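Local coordinates for transcriptional regulators (LACI-FAMILY TRANSCRIPTIONAL REGULATORY PROTEIN) (Corynebacterium glutamicum, PDB 3GYB), which probably acts as a DNA-binding transcriptional regulator of the LacI family, its modelled part folded like a periplasmic sugar-binding protein, at residues A169-H174 with R196-R201; G190-A195 with R220-T225; S39-D42 with S46-G49; K34-S39 with L241-L246. All coordinates share one frame; numbering follows the deposited sequence.

Contact 1 (A169-H174 with R196-R201); sequences ALLKEH and RELGLR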
loop_
_atom_site.group_PDB
_atom_site.type_symbol
_atom_site.label_atom_id
_atom_site.label_comp_id
_atom_site.label_asym_id
_atom_site.label_seq_id
_atom_site.Cartn_x
_atom_site.Cartn_y
_atom_site.Cartn_z
ATOM N N ALA A 169 -16.891 16.791 3.917
ATOM C CA ALA A 169 -18.289 17.115 3.634
ATOM C C ALA A 169 -19.192 16.669 4.783
ATOM O O ALA A 169 -20.081 17.405 5.202
ATOM C CB ALA A 169 -18.726 16.451 2.333
ATOM N N LEU A 170 -18.956 15.465 5.293
ATOM C CA LEU A 170 -19.750 14.919 6.394
ATOM C C LEU A 170 -19.692 15.783 7.651
ATOM O O LEU A 170 -20.722 16.079 8.262
ATOM C CB LEU A 170 -19.256 13.508 6.738
ATOM C CG LEU A 170 -19.905 12.817 7.939
ATOM C CD1 LEU A 170 -21.317 12.399 7.582
ATOM C CD2 LEU A 170 -19.074 11.608 8.341
ATOM N N LEU A 171 -18.484 16.173 8.046
ATOM C CA LEU A 171 -18.319 16.988 9.243
ATOM C C LEU A 171 -18.826 18.414 9.056
ATOM O O LEU A 171 -19.167 19.086 10.028
ATOM C CB LEU A 171 -16.858 16.984 9.687
ATOM C CG LEU A 171 -16.365 15.580 10.054
ATOM C CD1 LEU A 171 -14.904 15.651 10.494
ATOM C CD2 LEU A 171 -17.228 15.005 11.165
ATOM N N LYS A 172 -18.876 18.882 7.814
ATOM C CA LYS A 172 -19.401 20.221 7.563
ATOM C C LYS A 172 -20.914 20.171 7.743
ATOM O O LYS A 172 -21.511 21.060 8.341
ATOM C CB LYS A 172 -19.079 20.685 6.144
ATOM C CG LYS A 172 -19.890 21.911 5.702
ATOM C CD LYS A 172 -19.567 23.138 6.551
ATOM C CE LYS A 172 -20.570 24.264 6.318
ATOM N NZ LYS A 172 -21.868 24.008 7.008
ATOM N N GLU A 173 -21.527 19.116 7.221
ATOM C CA GLU A 173 -22.971 18.952 7.321
ATOM C C GLU A 173 -23.403 18.538 8.720
ATOM O O GLU A 173 -24.511 18.861 9.154
ATOM C CB GLU A 173 -23.456 17.902 6.321
ATOM C CG GLU A 173 -23.328 18.324 4.866
ATOM C CD GLU A 173 -23.900 17.296 3.913
ATOM O OE1 GLU A 173 -24.677 16.433 4.367
ATOM O OE2 GLU A 173 -23.586 17.359 2.706
ATOM N N HIS A 174 -22.527 17.820 9.420
ATOM C CA HIS A 174 -22.843 17.342 10.761
ATOM C C HIS A 174 -21.691 17.539 11.730
ATOM O O HIS A 174 -21.034 16.581 12.137
ATOM C CB HIS A 174 -23.223 15.862 10.713
ATOM C CG HIS A 174 -24.465 15.588 9.928
ATOM N ND1 HIS A 174 -24.446 15.240 8.593
ATOM C CD2 HIS A 174 -25.770 15.645 10.283
ATOM C CE1 HIS A 174 -25.685 15.095 8.161
ATOM N NE2 HIS A 174 -26.508 15.336 9.166
ATOM N N ARG A 196 -7.101 16.618 10.187
ATOM C CA ARG A 196 -5.929 17.484 10.226
ATOM C C ARG A 196 -6.220 18.817 9.522
ATOM O O ARG A 196 -5.885 19.882 10.032
ATOM C CB ARG A 196 -4.731 16.790 9.570
ATOM C CG ARG A 196 -3.430 17.568 9.722
ATOM C CD ARG A 196 -2.230 16.883 9.077
ATOM N NE ARG A 196 -1.016 17.651 9.345
ATOM C CZ ARG A 196 0.196 17.356 8.885
ATOM N NH1 ARG A 196 0.387 16.295 8.113
ATOM N NH2 ARG A 196 1.226 18.126 9.212
ATOM N N GLU A 197 -6.847 18.753 8.352
ATOM C CA GLU A 197 -7.185 19.956 7.595
ATOM C C GLU A 197 -8.138 20.850 8.387
ATOM O O GLU A 197 -8.068 22.079 8.306
ATOM C CB GLU A 197 -7.829 19.566 6.260
ATOM C CG GLU A 197 -8.317 20.742 5.419
ATOM C CD GLU A 197 -7.229 21.759 5.129
ATOM O OE1 GLU A 197 -6.080 21.349 4.863
ATOM O OE2 GLU A 197 -7.533 22.974 5.153
ATOM N N LEU A 198 -9.021 20.228 9.161
ATOM C CA LEU A 198 -9.999 20.959 9.960
ATOM C C LEU A 198 -9.462 21.456 11.298
ATOM O O LEU A 198 -10.138 22.204 12.002
ATOM C CB LEU A 198 -11.229 20.079 10.200
ATOM C CG LEU A 198 -12.133 19.878 8.983
ATOM C CD1 LEU A 198 -13.149 18.781 9.262
ATOM C CD2 LEU A 198 -12.823 21.199 8.652
ATOM N N GLY A 199 -8.251 21.044 11.648
ATOM C CA GLY A 199 -7.673 21.469 12.912
ATOM C C GLY A 199 -8.249 20.694 14.085
ATOM O O GLY A 199 -8.207 21.146 15.231
ATOM N N LEU A 200 -8.808 19.523 13.799
ATOM C CA LEU A 200 -9.377 18.683 14.842
ATOM C C LEU A 200 -8.327 17.687 15.303
ATOM O O LEU A 200 -7.727 16.988 14.486
ATOM C CB LEU A 200 -10.588 17.914 14.312
ATOM C CG LEU A 200 -11.800 18.729 13.858
ATOM C CD1 LEU A 200 -12.779 17.812 13.134
ATOM C CD2 LEU A 200 -12.465 19.384 15.062
ATOM N N ARG A 201 -8.097 17.624 16.607
ATOM C CA ARG A 201 -7.122 16.683 17.127
ATOM C C ARG A 201 -7.742 15.299 17.202
ATOM O O ARG A 201 -8.902 15.148 17.578
ATOM C CB ARG A 201 -6.659 17.104 18.523
ATOM C CG ARG A 201 -5.971 18.457 18.566
ATOM C CD ARG A 201 -5.399 18.710 19.949
ATOM N NE ARG A 201 -4.357 17.741 20.278
ATOM C CZ ARG A 201 -3.758 17.661 21.461
ATOM N NH1 ARG A 201 -4.097 18.495 22.436
ATOM N NH2 ARG A 201 -2.821 16.745 21.673
#

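Contact 2 (G190-A195 with R220-T225); sequences GALGAA and RLINLT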
loop_
_atom_site.group_PDB
_atom_site.type_symbol
_atom_site.label_atom_id
_atom_site.label_comp_id
_atom_site.label_asym_id
_atom_site.label_seq_id
_atom_site.Cartn_x
_atom_site.Cartn_y
_atom_site.Cartn_z
ATOM N N GLY A 190 -7.999 8.927 4.796
ATOM C CA GLY A 190 -8.584 10.150 4.275
ATOM C C GLY A 190 -9.275 10.917 5.386
ATOM O O GLY A 190 -9.174 12.148 5.475
ATOM N N ALA A 191 -9.980 10.194 6.249
ATOM C CA ALA A 191 -10.677 10.820 7.366
ATOM C C ALA A 191 -9.684 11.508 8.298
ATOM O O ALA A 191 -9.950 12.600 8.800
ATOM C CB ALA A 191 -11.483 9.777 8.135
ATOM N N LEU A 192 -8.541 10.865 8.536
ATOM C CA LEU A 192 -7.520 11.451 9.402
ATOM C C LEU A 192 -6.970 12.726 8.769
ATOM O O LEU A 192 -6.663 13.689 9.465
ATOM C CB LEU A 192 -6.379 10.453 9.640
ATOM C CG LEU A 192 -6.722 9.276 10.554
ATOM C CD1 LEU A 192 -5.660 8.184 10.435
ATOM C CD2 LEU A 192 -6.842 9.767 11.998
ATOM N N GLY A 193 -6.843 12.724 7.447
ATOM C CA GLY A 193 -6.349 13.903 6.758
ATOM C C GLY A 193 -7.361 15.032 6.868
ATOM O O GLY A 193 -6.999 16.196 7.027
ATOM N N ALA A 194 -8.642 14.688 6.782
ATOM C CA ALA A 194 -9.696 15.691 6.886
ATOM C C ALA A 194 -9.650 16.328 8.271
ATOM O O ALA A 194 -9.748 17.549 8.403
ATOM C CB ALA A 194 -11.067 15.046 6.634
ATOM N N ALA A 195 -9.486 15.502 9.303
ATOM C CA ALA A 195 -9.407 16.008 10.665
ATOM C C ALA A 195 -8.235 16.986 10.775
ATOM O O ALA A 195 -8.356 18.063 11.372
ATOM C CB ALA A 195 -9.231 14.849 11.645
ATOM N N ARG A 220 3.758 3.933 13.350
ATOM C CA ARG A 220 3.710 4.855 14.474
ATOM C C ARG A 220 3.078 6.171 14.027
ATOM O O ARG A 220 2.340 6.805 14.780
ATOM C CB ARG A 220 5.122 5.133 15.004
ATOM C CG ARG A 220 5.163 6.209 16.082
ATOM C CD ARG A 220 4.474 5.749 17.360
ATOM N NE ARG A 220 4.393 6.805 18.365
ATOM C CZ ARG A 220 3.464 7.757 18.386
ATOM N NH1 ARG A 220 2.521 7.795 17.451
ATOM N NH2 ARG A 220 3.466 8.667 19.352
ATOM N N LEU A 221 3.367 6.582 12.796
ATOM C CA LEU A 221 2.826 7.835 12.280
ATOM C C LEU A 221 1.299 7.865 12.247
ATOM O O LEU A 221 0.672 8.829 12.695
ATOM C CB LEU A 221 3.361 8.098 10.870
ATOM C CG LEU A 221 2.845 9.385 10.220
ATOM C CD1 LEU A 221 3.362 10.582 11.019
ATOM C CD2 LEU A 221 3.310 9.464 8.773
ATOM N N ILE A 222 0.703 6.808 11.714
ATOM C CA ILE A 222 -0.747 6.746 11.600
ATOM C C ILE A 222 -1.370 6.190 12.883
ATOM O O ILE A 222 -2.361 6.733 13.380
ATOM C CB ILE A 222 -1.125 5.918 10.362
ATOM C CG1 ILE A 222 -0.506 6.582 9.122
ATOM C CG2 ILE A 222 -2.633 5.823 10.225
ATOM C CD1 ILE A 222 -0.713 5.816 7.827
ATOM N N ASN A 223 -0.787 5.113 13.409
ATOM C CA ASN A 223 -1.228 4.519 14.673
ATOM C C ASN A 223 -2.752 4.463 14.785
ATOM O O ASN A 223 -3.337 4.948 15.750
ATOM C CB ASN A 223 -0.648 5.359 15.815
ATOM C CG ASN A 223 -0.651 4.632 17.140
ATOM O OD1 ASN A 223 -0.397 3.435 17.201
ATOM N ND2 ASN A 223 -0.925 5.362 18.214
ATOM N N LEU A 224 -3.367 3.818 13.802
ATOM C CA LEU A 224 -4.822 3.720 13.683
ATOM C C LEU A 224 -5.545 2.597 14.436
ATOM O O LEU A 224 -5.225 1.421 14.268
ATOM C CB LEU A 224 -5.159 3.582 12.191
ATOM C CG LEU A 224 -6.312 4.266 11.443
ATOM C CD1 LEU A 224 -6.685 3.356 10.275
ATOM C CD2 LEU A 224 -7.521 4.528 12.319
ATOM N N THR A 225 -6.538 2.967 15.243
ATOM C CA THR A 225 -7.348 1.976 15.949
ATOM C C THR A 225 -8.172 1.369 14.816
ATOM O O THR A 225 -8.743 2.091 14.001
ATOM C CB THR A 225 -8.253 2.652 16.986
ATOM O OG1 THR A 225 -7.433 3.164 18.041
ATOM C CG2 THR A 225 -9.269 1.668 17.560
#

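Contact 3 (S39-D42 with S46-G49); sequences SVID and SQAG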
loop_
_atom_site.group_PDB
_atom_site.type_symbol
_atom_site.label_atom_id
_atom_site.label_comp_id
_atom_site.label_asym_id
_atom_site.label_seq_id
_atom_site.Cartn_x
_atom_site.Cartn_y
_atom_site.Cartn_z
ATOM N N SER A 39 0.961 -15.078 -8.859
ATOM C CA SER A 39 1.028 -13.884 -9.696
ATOM C C SER A 39 -0.257 -13.111 -9.436
ATOM O O SER A 39 -1.333 -13.702 -9.316
ATOM C CB SER A 39 1.142 -14.245 -11.177
ATOM O OG SER A 39 1.455 -13.087 -11.939
ATOM N N VAL A 40 -0.141 -11.791 -9.342
ATOM C CA VAL A 40 -1.285 -10.941 -9.048
ATOM C C VAL A 40 -1.890 -10.214 -10.242
ATOM O O VAL A 40 -1.183 -9.688 -11.102
ATOM C CB VAL A 40 -0.912 -9.891 -7.968
ATOM C CG1 VAL A 40 -2.085 -8.957 -7.711
ATOM C CG2 VAL A 40 -0.518 -10.602 -6.672
ATOM N N ILE A 41 -3.218 -10.200 -10.271
ATOM C CA ILE A 41 -3.997 -9.530 -11.307
ATOM C C ILE A 41 -4.854 -8.513 -10.554
ATOM O O ILE A 41 -5.499 -8.865 -9.571
ATOM C CB ILE A 41 -4.934 -10.533 -12.030
ATOM C CG1 ILE A 41 -4.112 -11.595 -12.767
ATOM C CG2 ILE A 41 -5.871 -9.790 -12.984
ATOM C CD1 ILE A 41 -3.327 -11.076 -13.954
ATOM N N ASP A 42 -4.857 -7.253 -10.983
ATOM C CA ASP A 42 -5.671 -6.262 -10.293
ATOM C C ASP A 42 -6.871 -5.895 -11.165
ATOM O O ASP A 42 -7.052 -6.460 -12.245
ATOM C CB ASP A 42 -4.828 -5.026 -9.929
ATOM C CG ASP A 42 -4.672 -4.051 -11.079
ATOM O OD1 ASP A 42 -4.798 -4.468 -12.248
ATOM O OD2 ASP A 42 -4.405 -2.857 -10.801
ATOM N N SER A 46 -4.301 -4.445 -14.891
ATOM C CA SER A 46 -3.985 -5.679 -15.604
ATOM C C SER A 46 -4.621 -5.814 -16.981
ATOM O O SER A 46 -4.128 -6.569 -17.816
ATOM C CB SER A 46 -4.356 -6.895 -14.752
ATOM O OG SER A 46 -3.451 -7.045 -13.671
ATOM N N GLN A 47 -5.716 -5.101 -17.214
ATOM C CA GLN A 47 -6.381 -5.156 -18.511
ATOM C C GLN A 47 -7.058 -3.832 -18.833
ATOM O O GLN A 47 -7.202 -2.971 -17.968
ATOM C CB GLN A 47 -7.405 -6.299 -18.553
ATOM C CG GLN A 47 -8.444 -6.295 -17.437
ATOM C CD GLN A 47 -7.858 -6.667 -16.088
ATOM O OE1 GLN A 47 -7.147 -7.661 -15.967
ATOM N NE2 GLN A 47 -8.165 -5.873 -15.063
ATOM N N ALA A 48 -7.463 -3.670 -20.088
ATOM C CA ALA A 48 -8.114 -2.441 -20.521
ATOM C C ALA A 48 -9.561 -2.385 -20.048
ATOM O O ALA A 48 -10.072 -1.318 -19.707
ATOM C CB ALA A 48 -8.052 -2.326 -22.041
ATOM N N GLY A 49 -10.217 -3.539 -20.023
ATOM C CA GLY A 49 -11.603 -3.585 -19.595
ATOM C C GLY A 49 -11.785 -4.030 -18.157
ATOM O O GLY A 49 -10.930 -3.794 -17.300
#

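Contact 4 (K34-S39 with L241-L246); sequences KGYRLS and LLLSML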
loop_
_atom_site.group_PDB
_atom_site.type_symbol
_atom_site.label_atom_id
_atom_site.label_comp_id
_atom_site.label_asym_id
_atom_site.label_seq_id
_atom_site.Cartn_x
_atom_site.Cartn_y
_atom_site.Cartn_z
ATOM N N LYS A 34 4.851 -25.844 -1.194
ATOM C CA LYS A 34 4.354 -26.992 -1.940
ATOM C C LYS A 34 4.667 -26.934 -3.432
ATOM O O LYS A 34 4.214 -27.782 -4.199
ATOM C CB LYS A 34 2.846 -27.135 -1.732
ATOM C CG LYS A 34 2.455 -27.516 -0.314
ATOM C CD LYS A 34 0.946 -27.568 -0.154
ATOM C CE LYS A 34 0.551 -28.066 1.227
ATOM N NZ LYS A 34 0.991 -29.472 1.459
ATOM N N GLY A 35 5.431 -25.929 -3.845
ATOM C CA GLY A 35 5.800 -25.820 -5.245
ATOM C C GLY A 35 5.009 -24.837 -6.084
ATOM O O GLY A 35 5.301 -24.658 -7.261
ATOM N N TYR A 36 4.010 -24.194 -5.492
ATOM C CA TYR A 36 3.209 -23.233 -6.242
ATOM C C TYR A 36 3.874 -21.867 -6.275
ATOM O O TYR A 36 4.639 -21.514 -5.376
ATOM C CB TYR A 36 1.816 -23.102 -5.621
ATOM C CG TYR A 36 0.944 -24.318 -5.835
ATOM C CD1 TYR A 36 0.334 -24.550 -7.068
ATOM C CD2 TYR A 36 0.761 -25.254 -4.819
ATOM C CE1 TYR A 36 -0.438 -25.689 -7.285
ATOM C CE2 TYR A 36 -0.007 -26.400 -5.027
ATOM C CZ TYR A 36 -0.601 -26.608 -6.260
ATOM O OH TYR A 36 -1.344 -27.744 -6.471
ATOM N N ARG A 37 3.579 -21.117 -7.329
ATOM C CA ARG A 37 4.095 -19.764 -7.505
ATOM C C ARG A 37 2.866 -18.884 -7.706
ATOM O O ARG A 37 1.881 -19.322 -8.301
ATOM C CB ARG A 37 5.017 -19.703 -8.721
ATOM C CG ARG A 37 6.322 -20.458 -8.511
ATOM C CD ARG A 37 7.099 -20.638 -9.802
ATOM N NE ARG A 37 8.302 -21.443 -9.589
ATOM C CZ ARG A 37 9.475 -20.958 -9.196
ATOM N NH1 ARG A 37 9.625 -19.658 -8.972
ATOM N NH2 ARG A 37 10.499 -21.779 -9.011
ATOM N N LEU A 38 2.925 -17.650 -7.215
ATOM C CA LEU A 38 1.789 -16.736 -7.307
ATOM C C LEU A 38 2.022 -15.525 -8.192
ATOM O O LEU A 38 3.127 -15.006 -8.262
ATOM C CB LEU A 38 1.426 -16.220 -5.914
ATOM C CG LEU A 38 1.380 -17.211 -4.751
ATOM C CD1 LEU A 38 1.073 -16.456 -3.465
ATOM C CD2 LEU A 38 0.334 -18.278 -5.012
ATOM N N SER A 39 0.961 -15.078 -8.859
ATOM C CA SER A 39 1.028 -13.884 -9.696
ATOM C C SER A 39 -0.257 -13.111 -9.436
ATOM O O SER A 39 -1.333 -13.702 -9.316
ATOM C CB SER A 39 1.142 -14.245 -11.177
ATOM O OG SER A 39 1.455 -13.087 -11.939
ATOM N N LEU A 241 -8.173 -24.376 1.595
ATOM C CA LEU A 241 -9.394 -24.720 0.865
ATOM C C LEU A 241 -9.108 -24.974 -0.612
ATOM O O LEU A 241 -9.605 -25.939 -1.192
ATOM C CB LEU A 241 -10.441 -23.606 1.011
ATOM C CG LEU A 241 -11.812 -23.869 0.375
ATOM C CD1 LEU A 241 -12.456 -25.076 1.037
ATOM C CD2 LEU A 241 -12.712 -22.643 0.526
ATOM N N LEU A 242 -8.309 -24.107 -1.227
ATOM C CA LEU A 242 -7.974 -24.282 -2.632
ATOM C C LEU A 242 -7.203 -25.584 -2.831
ATOM O O LEU A 242 -7.462 -26.322 -3.778
ATOM C CB LEU A 242 -7.138 -23.105 -3.135
ATOM C CG LEU A 242 -6.778 -23.140 -4.623
ATOM C CD1 LEU A 242 -8.046 -23.120 -5.465
ATOM C CD2 LEU A 242 -5.907 -21.948 -4.960
ATOM N N LEU A 243 -6.256 -25.859 -1.935
ATOM C CA LEU A 243 -5.465 -27.082 -2.026
ATOM C C LEU A 243 -6.357 -28.315 -1.972
ATOM O O LEU A 243 -6.091 -29.308 -2.652
ATOM C CB LEU A 243 -4.436 -27.147 -0.893
ATOM C CG LEU A 243 -3.206 -26.243 -1.000
ATOM C CD1 LEU A 243 -2.407 -26.330 0.287
ATOM C CD2 LEU A 243 -2.350 -26.667 -2.191
ATOM N N SER A 244 -7.418 -28.251 -1.173
ATOM C CA SER A 244 -8.329 -29.390 -1.049
ATOM C C SER A 244 -9.055 -29.638 -2.366
ATOM O O SER A 244 -9.458 -30.766 -2.652
ATOM C CB SER A 244 -9.335 -29.166 0.085
ATOM O OG SER A 244 -10.318 -28.209 -0.271
HETATM N N MSE A 245 -9.232 -28.588 -3.163
HETATM C CA MSE A 245 -9.886 -28.724 -4.463
HETATM C C MSE A 245 -8.888 -29.209 -5.513
HETATM O O MSE A 245 -9.226 -30.018 -6.376
HETATM C CB MSE A 245 -10.469 -27.386 -4.928
HETATM C CG MSE A 245 -11.522 -26.787 -4.027
HETATM SE SE MSE A 245 -11.987 -25.005 -4.622
HETATM C CE MSE A 245 -13.416 -24.670 -3.386
ATOM N N LEU A 246 -7.658 -28.710 -5.436
ATOM C CA LEU A 246 -6.602 -29.086 -6.374
ATOM C C LEU A 246 -6.181 -30.546 -6.221
ATOM O O LEU A 246 -5.729 -31.179 -7.179
ATOM C CB LEU A 246 -5.384 -28.175 -6.188
ATOM C CG LEU A 246 -5.635 -26.701 -6.522
ATOM C CD1 LEU A 246 -4.425 -25.847 -6.153
ATOM C CD2 LEU A 246 -5.948 -26.574 -8.010
#

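Contact 1 (A169-H174 with R196-R201)
Leu171 and Leu198 face each other from the last turns of helices 160-173 and 185-198, their CA atoms 9.2 Å apart, the shortest such distance between the two segments. The gap is filled by side chains alone. Leu171 reaches across with one branch: its CD1 lies 3.8 Å from CD1 of Leu198 and 4.0 Å from CD1 of Leu200, so a single methyl serves both partners. Leu198 CD1 also comes near CB of Leu171, at 4.1 Å. All three leucines set CG beside the backbone N; in Leu171, with chi1 at -62° and chi2 at 180°, this sends CD1 straight out toward the neighbouring helix. Between Leu198 and Leu200 the chain turns through a Schellman motif, in which Gly199 takes a positive phi of 78° that suits glycine and ends helix 185-198. The turn brings Leu200 round to the same methyl that Leu198 touches. These are neighbouring helices of a periplasmic-binding-protein-like domain, which meet here near their C-terminal ends. Leu171 is buried, resting also on Val177 and Leu206, whereas Leu198 lies at the exposed margin and touches Leu168. Glu197, directly before Leu198, makes a salt bridge with Arg220 of the second subunit.

Contact 2 (G190-A195 with R220-T225)
Leu192 carries the whole contact from the helix side, and one methyl does the touching: CD1 lies 3.8 Å from CG2 of Ile222 and 4.1 Å from CG of Leu224. The leucine has its CG beside the backbone N and chi2 at 166°, an extended shape that pushes CD1 off helix 185-198 toward the chain at 220-225. Ile222 answers with its short branch. With chi1 at -59° its CG1 lies beside the backbone N and CG2 points the opposite way from that N, which leaves CG2 as the methyl that meets Leu192. Leu224 is less regular: chi1 of -139° falls away from the staggered positions, and its branching carbon, not a methyl, comes nearest. Asn223, with its positive phi, separates the two partners. All three touching side chains are buried. Leu192 also rests on Ile208 of strand 207-211, on Val202 and on Leu221 of the second subunit, and so takes part in the dimer interface. Within the periplasmic-binding-protein-like domain, the contact joins helix 185-198 to the connection between helix 215-218 and strand 226-228, with Ile222 packed on Ile189 and Leu224 on Ala188 of that helix.

Contact 3 (S39-D42 with S46-G49)
Asp42 and Ser46 hold each other by a reciprocal pair of hydrogen bonds. The backbone N of Ser46 gives its hydrogen to OD1 of Asp42 at 2.7 Å, meeting that oxygen nearly end-on to its C-O bond, while the backbone N of Asp42 donates to Ser46 OG at 3.0 Å with an angle of 160°. The aspartate can do this because chi1 of 82° tucks CG between its own N and carbonyl carbon, bringing OD1 to the backbone N of Ser46; its other oxygen, OD2, is bonded to Thr45 OG1. A third bond follows from Gln47, whose chain bends at chi2 to bring NE2 within 3.1 Å of Asp42 O. That bond is straight, at 179°, and lies in the plane of the glutamine amide, although the donor is tilted from the carbonyl plane. The oxygen end of the amide is held as well, Gln47 OE1 being bonded to Ser55 OG of helix 52-57. Outside these bonds, Ile41 CG2 packs 3.7 Å from CB of Ser46 and 3.9 Å from OE1 of Gln47. Ser46 OG is further bonded to Leu38 O of the second subunit, so the turn reaches into the dimer interface. Together the bonds close the turn between strand 37-41 and helix 52-57, a strand-to-helix link of the parallel alpha/beta architecture found in the periplasmic-binding-protein-like fold of LacI-family regulators.

Contact 4 (K34-S39 with L241-L246)
Leu243 meets Lys34 and Tyr36 together, using a different methyl for each as its nearest approach. Its CD1 lies 3.6 Å from CE of Lys34 and equally near to CD, so it is the aliphatic part of the lysine that packs; its CD2 lies 3.7 Å from CE2 of Tyr36. Leu246, one turn further along helix 231-246, takes the far end of the ring: its CD1 is 3.6 Å from Tyr36 OH and 3.9 Å from CZ. Both leucine methyls approach the ring obliquely. The lysine runs extended from CG to CE and bends only at chi4, -64°. Tyr36 sets CG anti to its carbonyl carbon (chi1 -71°), which carries the ring toward helix 231-246; its hydroxyl makes a weak hydrogen bond with Arg4 NH2. Between these two residues Gly35 carries a positive phi of 100°. Leu243 is backed by Val30 and Leu31 of helix 21-31, and Tyr36 by Ile8 of strand 7-12 and by Asp62. In this alpha/beta periplasmic-binding-protein-like fold, the contact sets the C-terminal end of helix 231-246, from late in the chain, against the entry to the early strand 37-41, with helix 21-31 alongside and Leu242 reaching both Ile8 and Val83 of strands 7-12 and 82-85.

Contacts 1 and 2 share helix 185-198 and touch through a probable hydrogen bond from Leu200 N to Ala195 O, 2.9 Å; their centres are 13 Å apart. Contacts 3 and 4 share strand 37-41 and Ser39, with centres 20 Å apart. The two pairs lie far from each other: contacts 1 and 4, on opposite sides of the chain's centre, are 46 Å apart between centres. All four contacts touch the second subunit, so each pair lies beside the dimer interface. The magnesium ion bound by Asp212, Asp229 and Ser231 is nearest contact 2, about 11 Å from the Leu224 side chain; contacts 1, 3 and 4 lie away from the metal site.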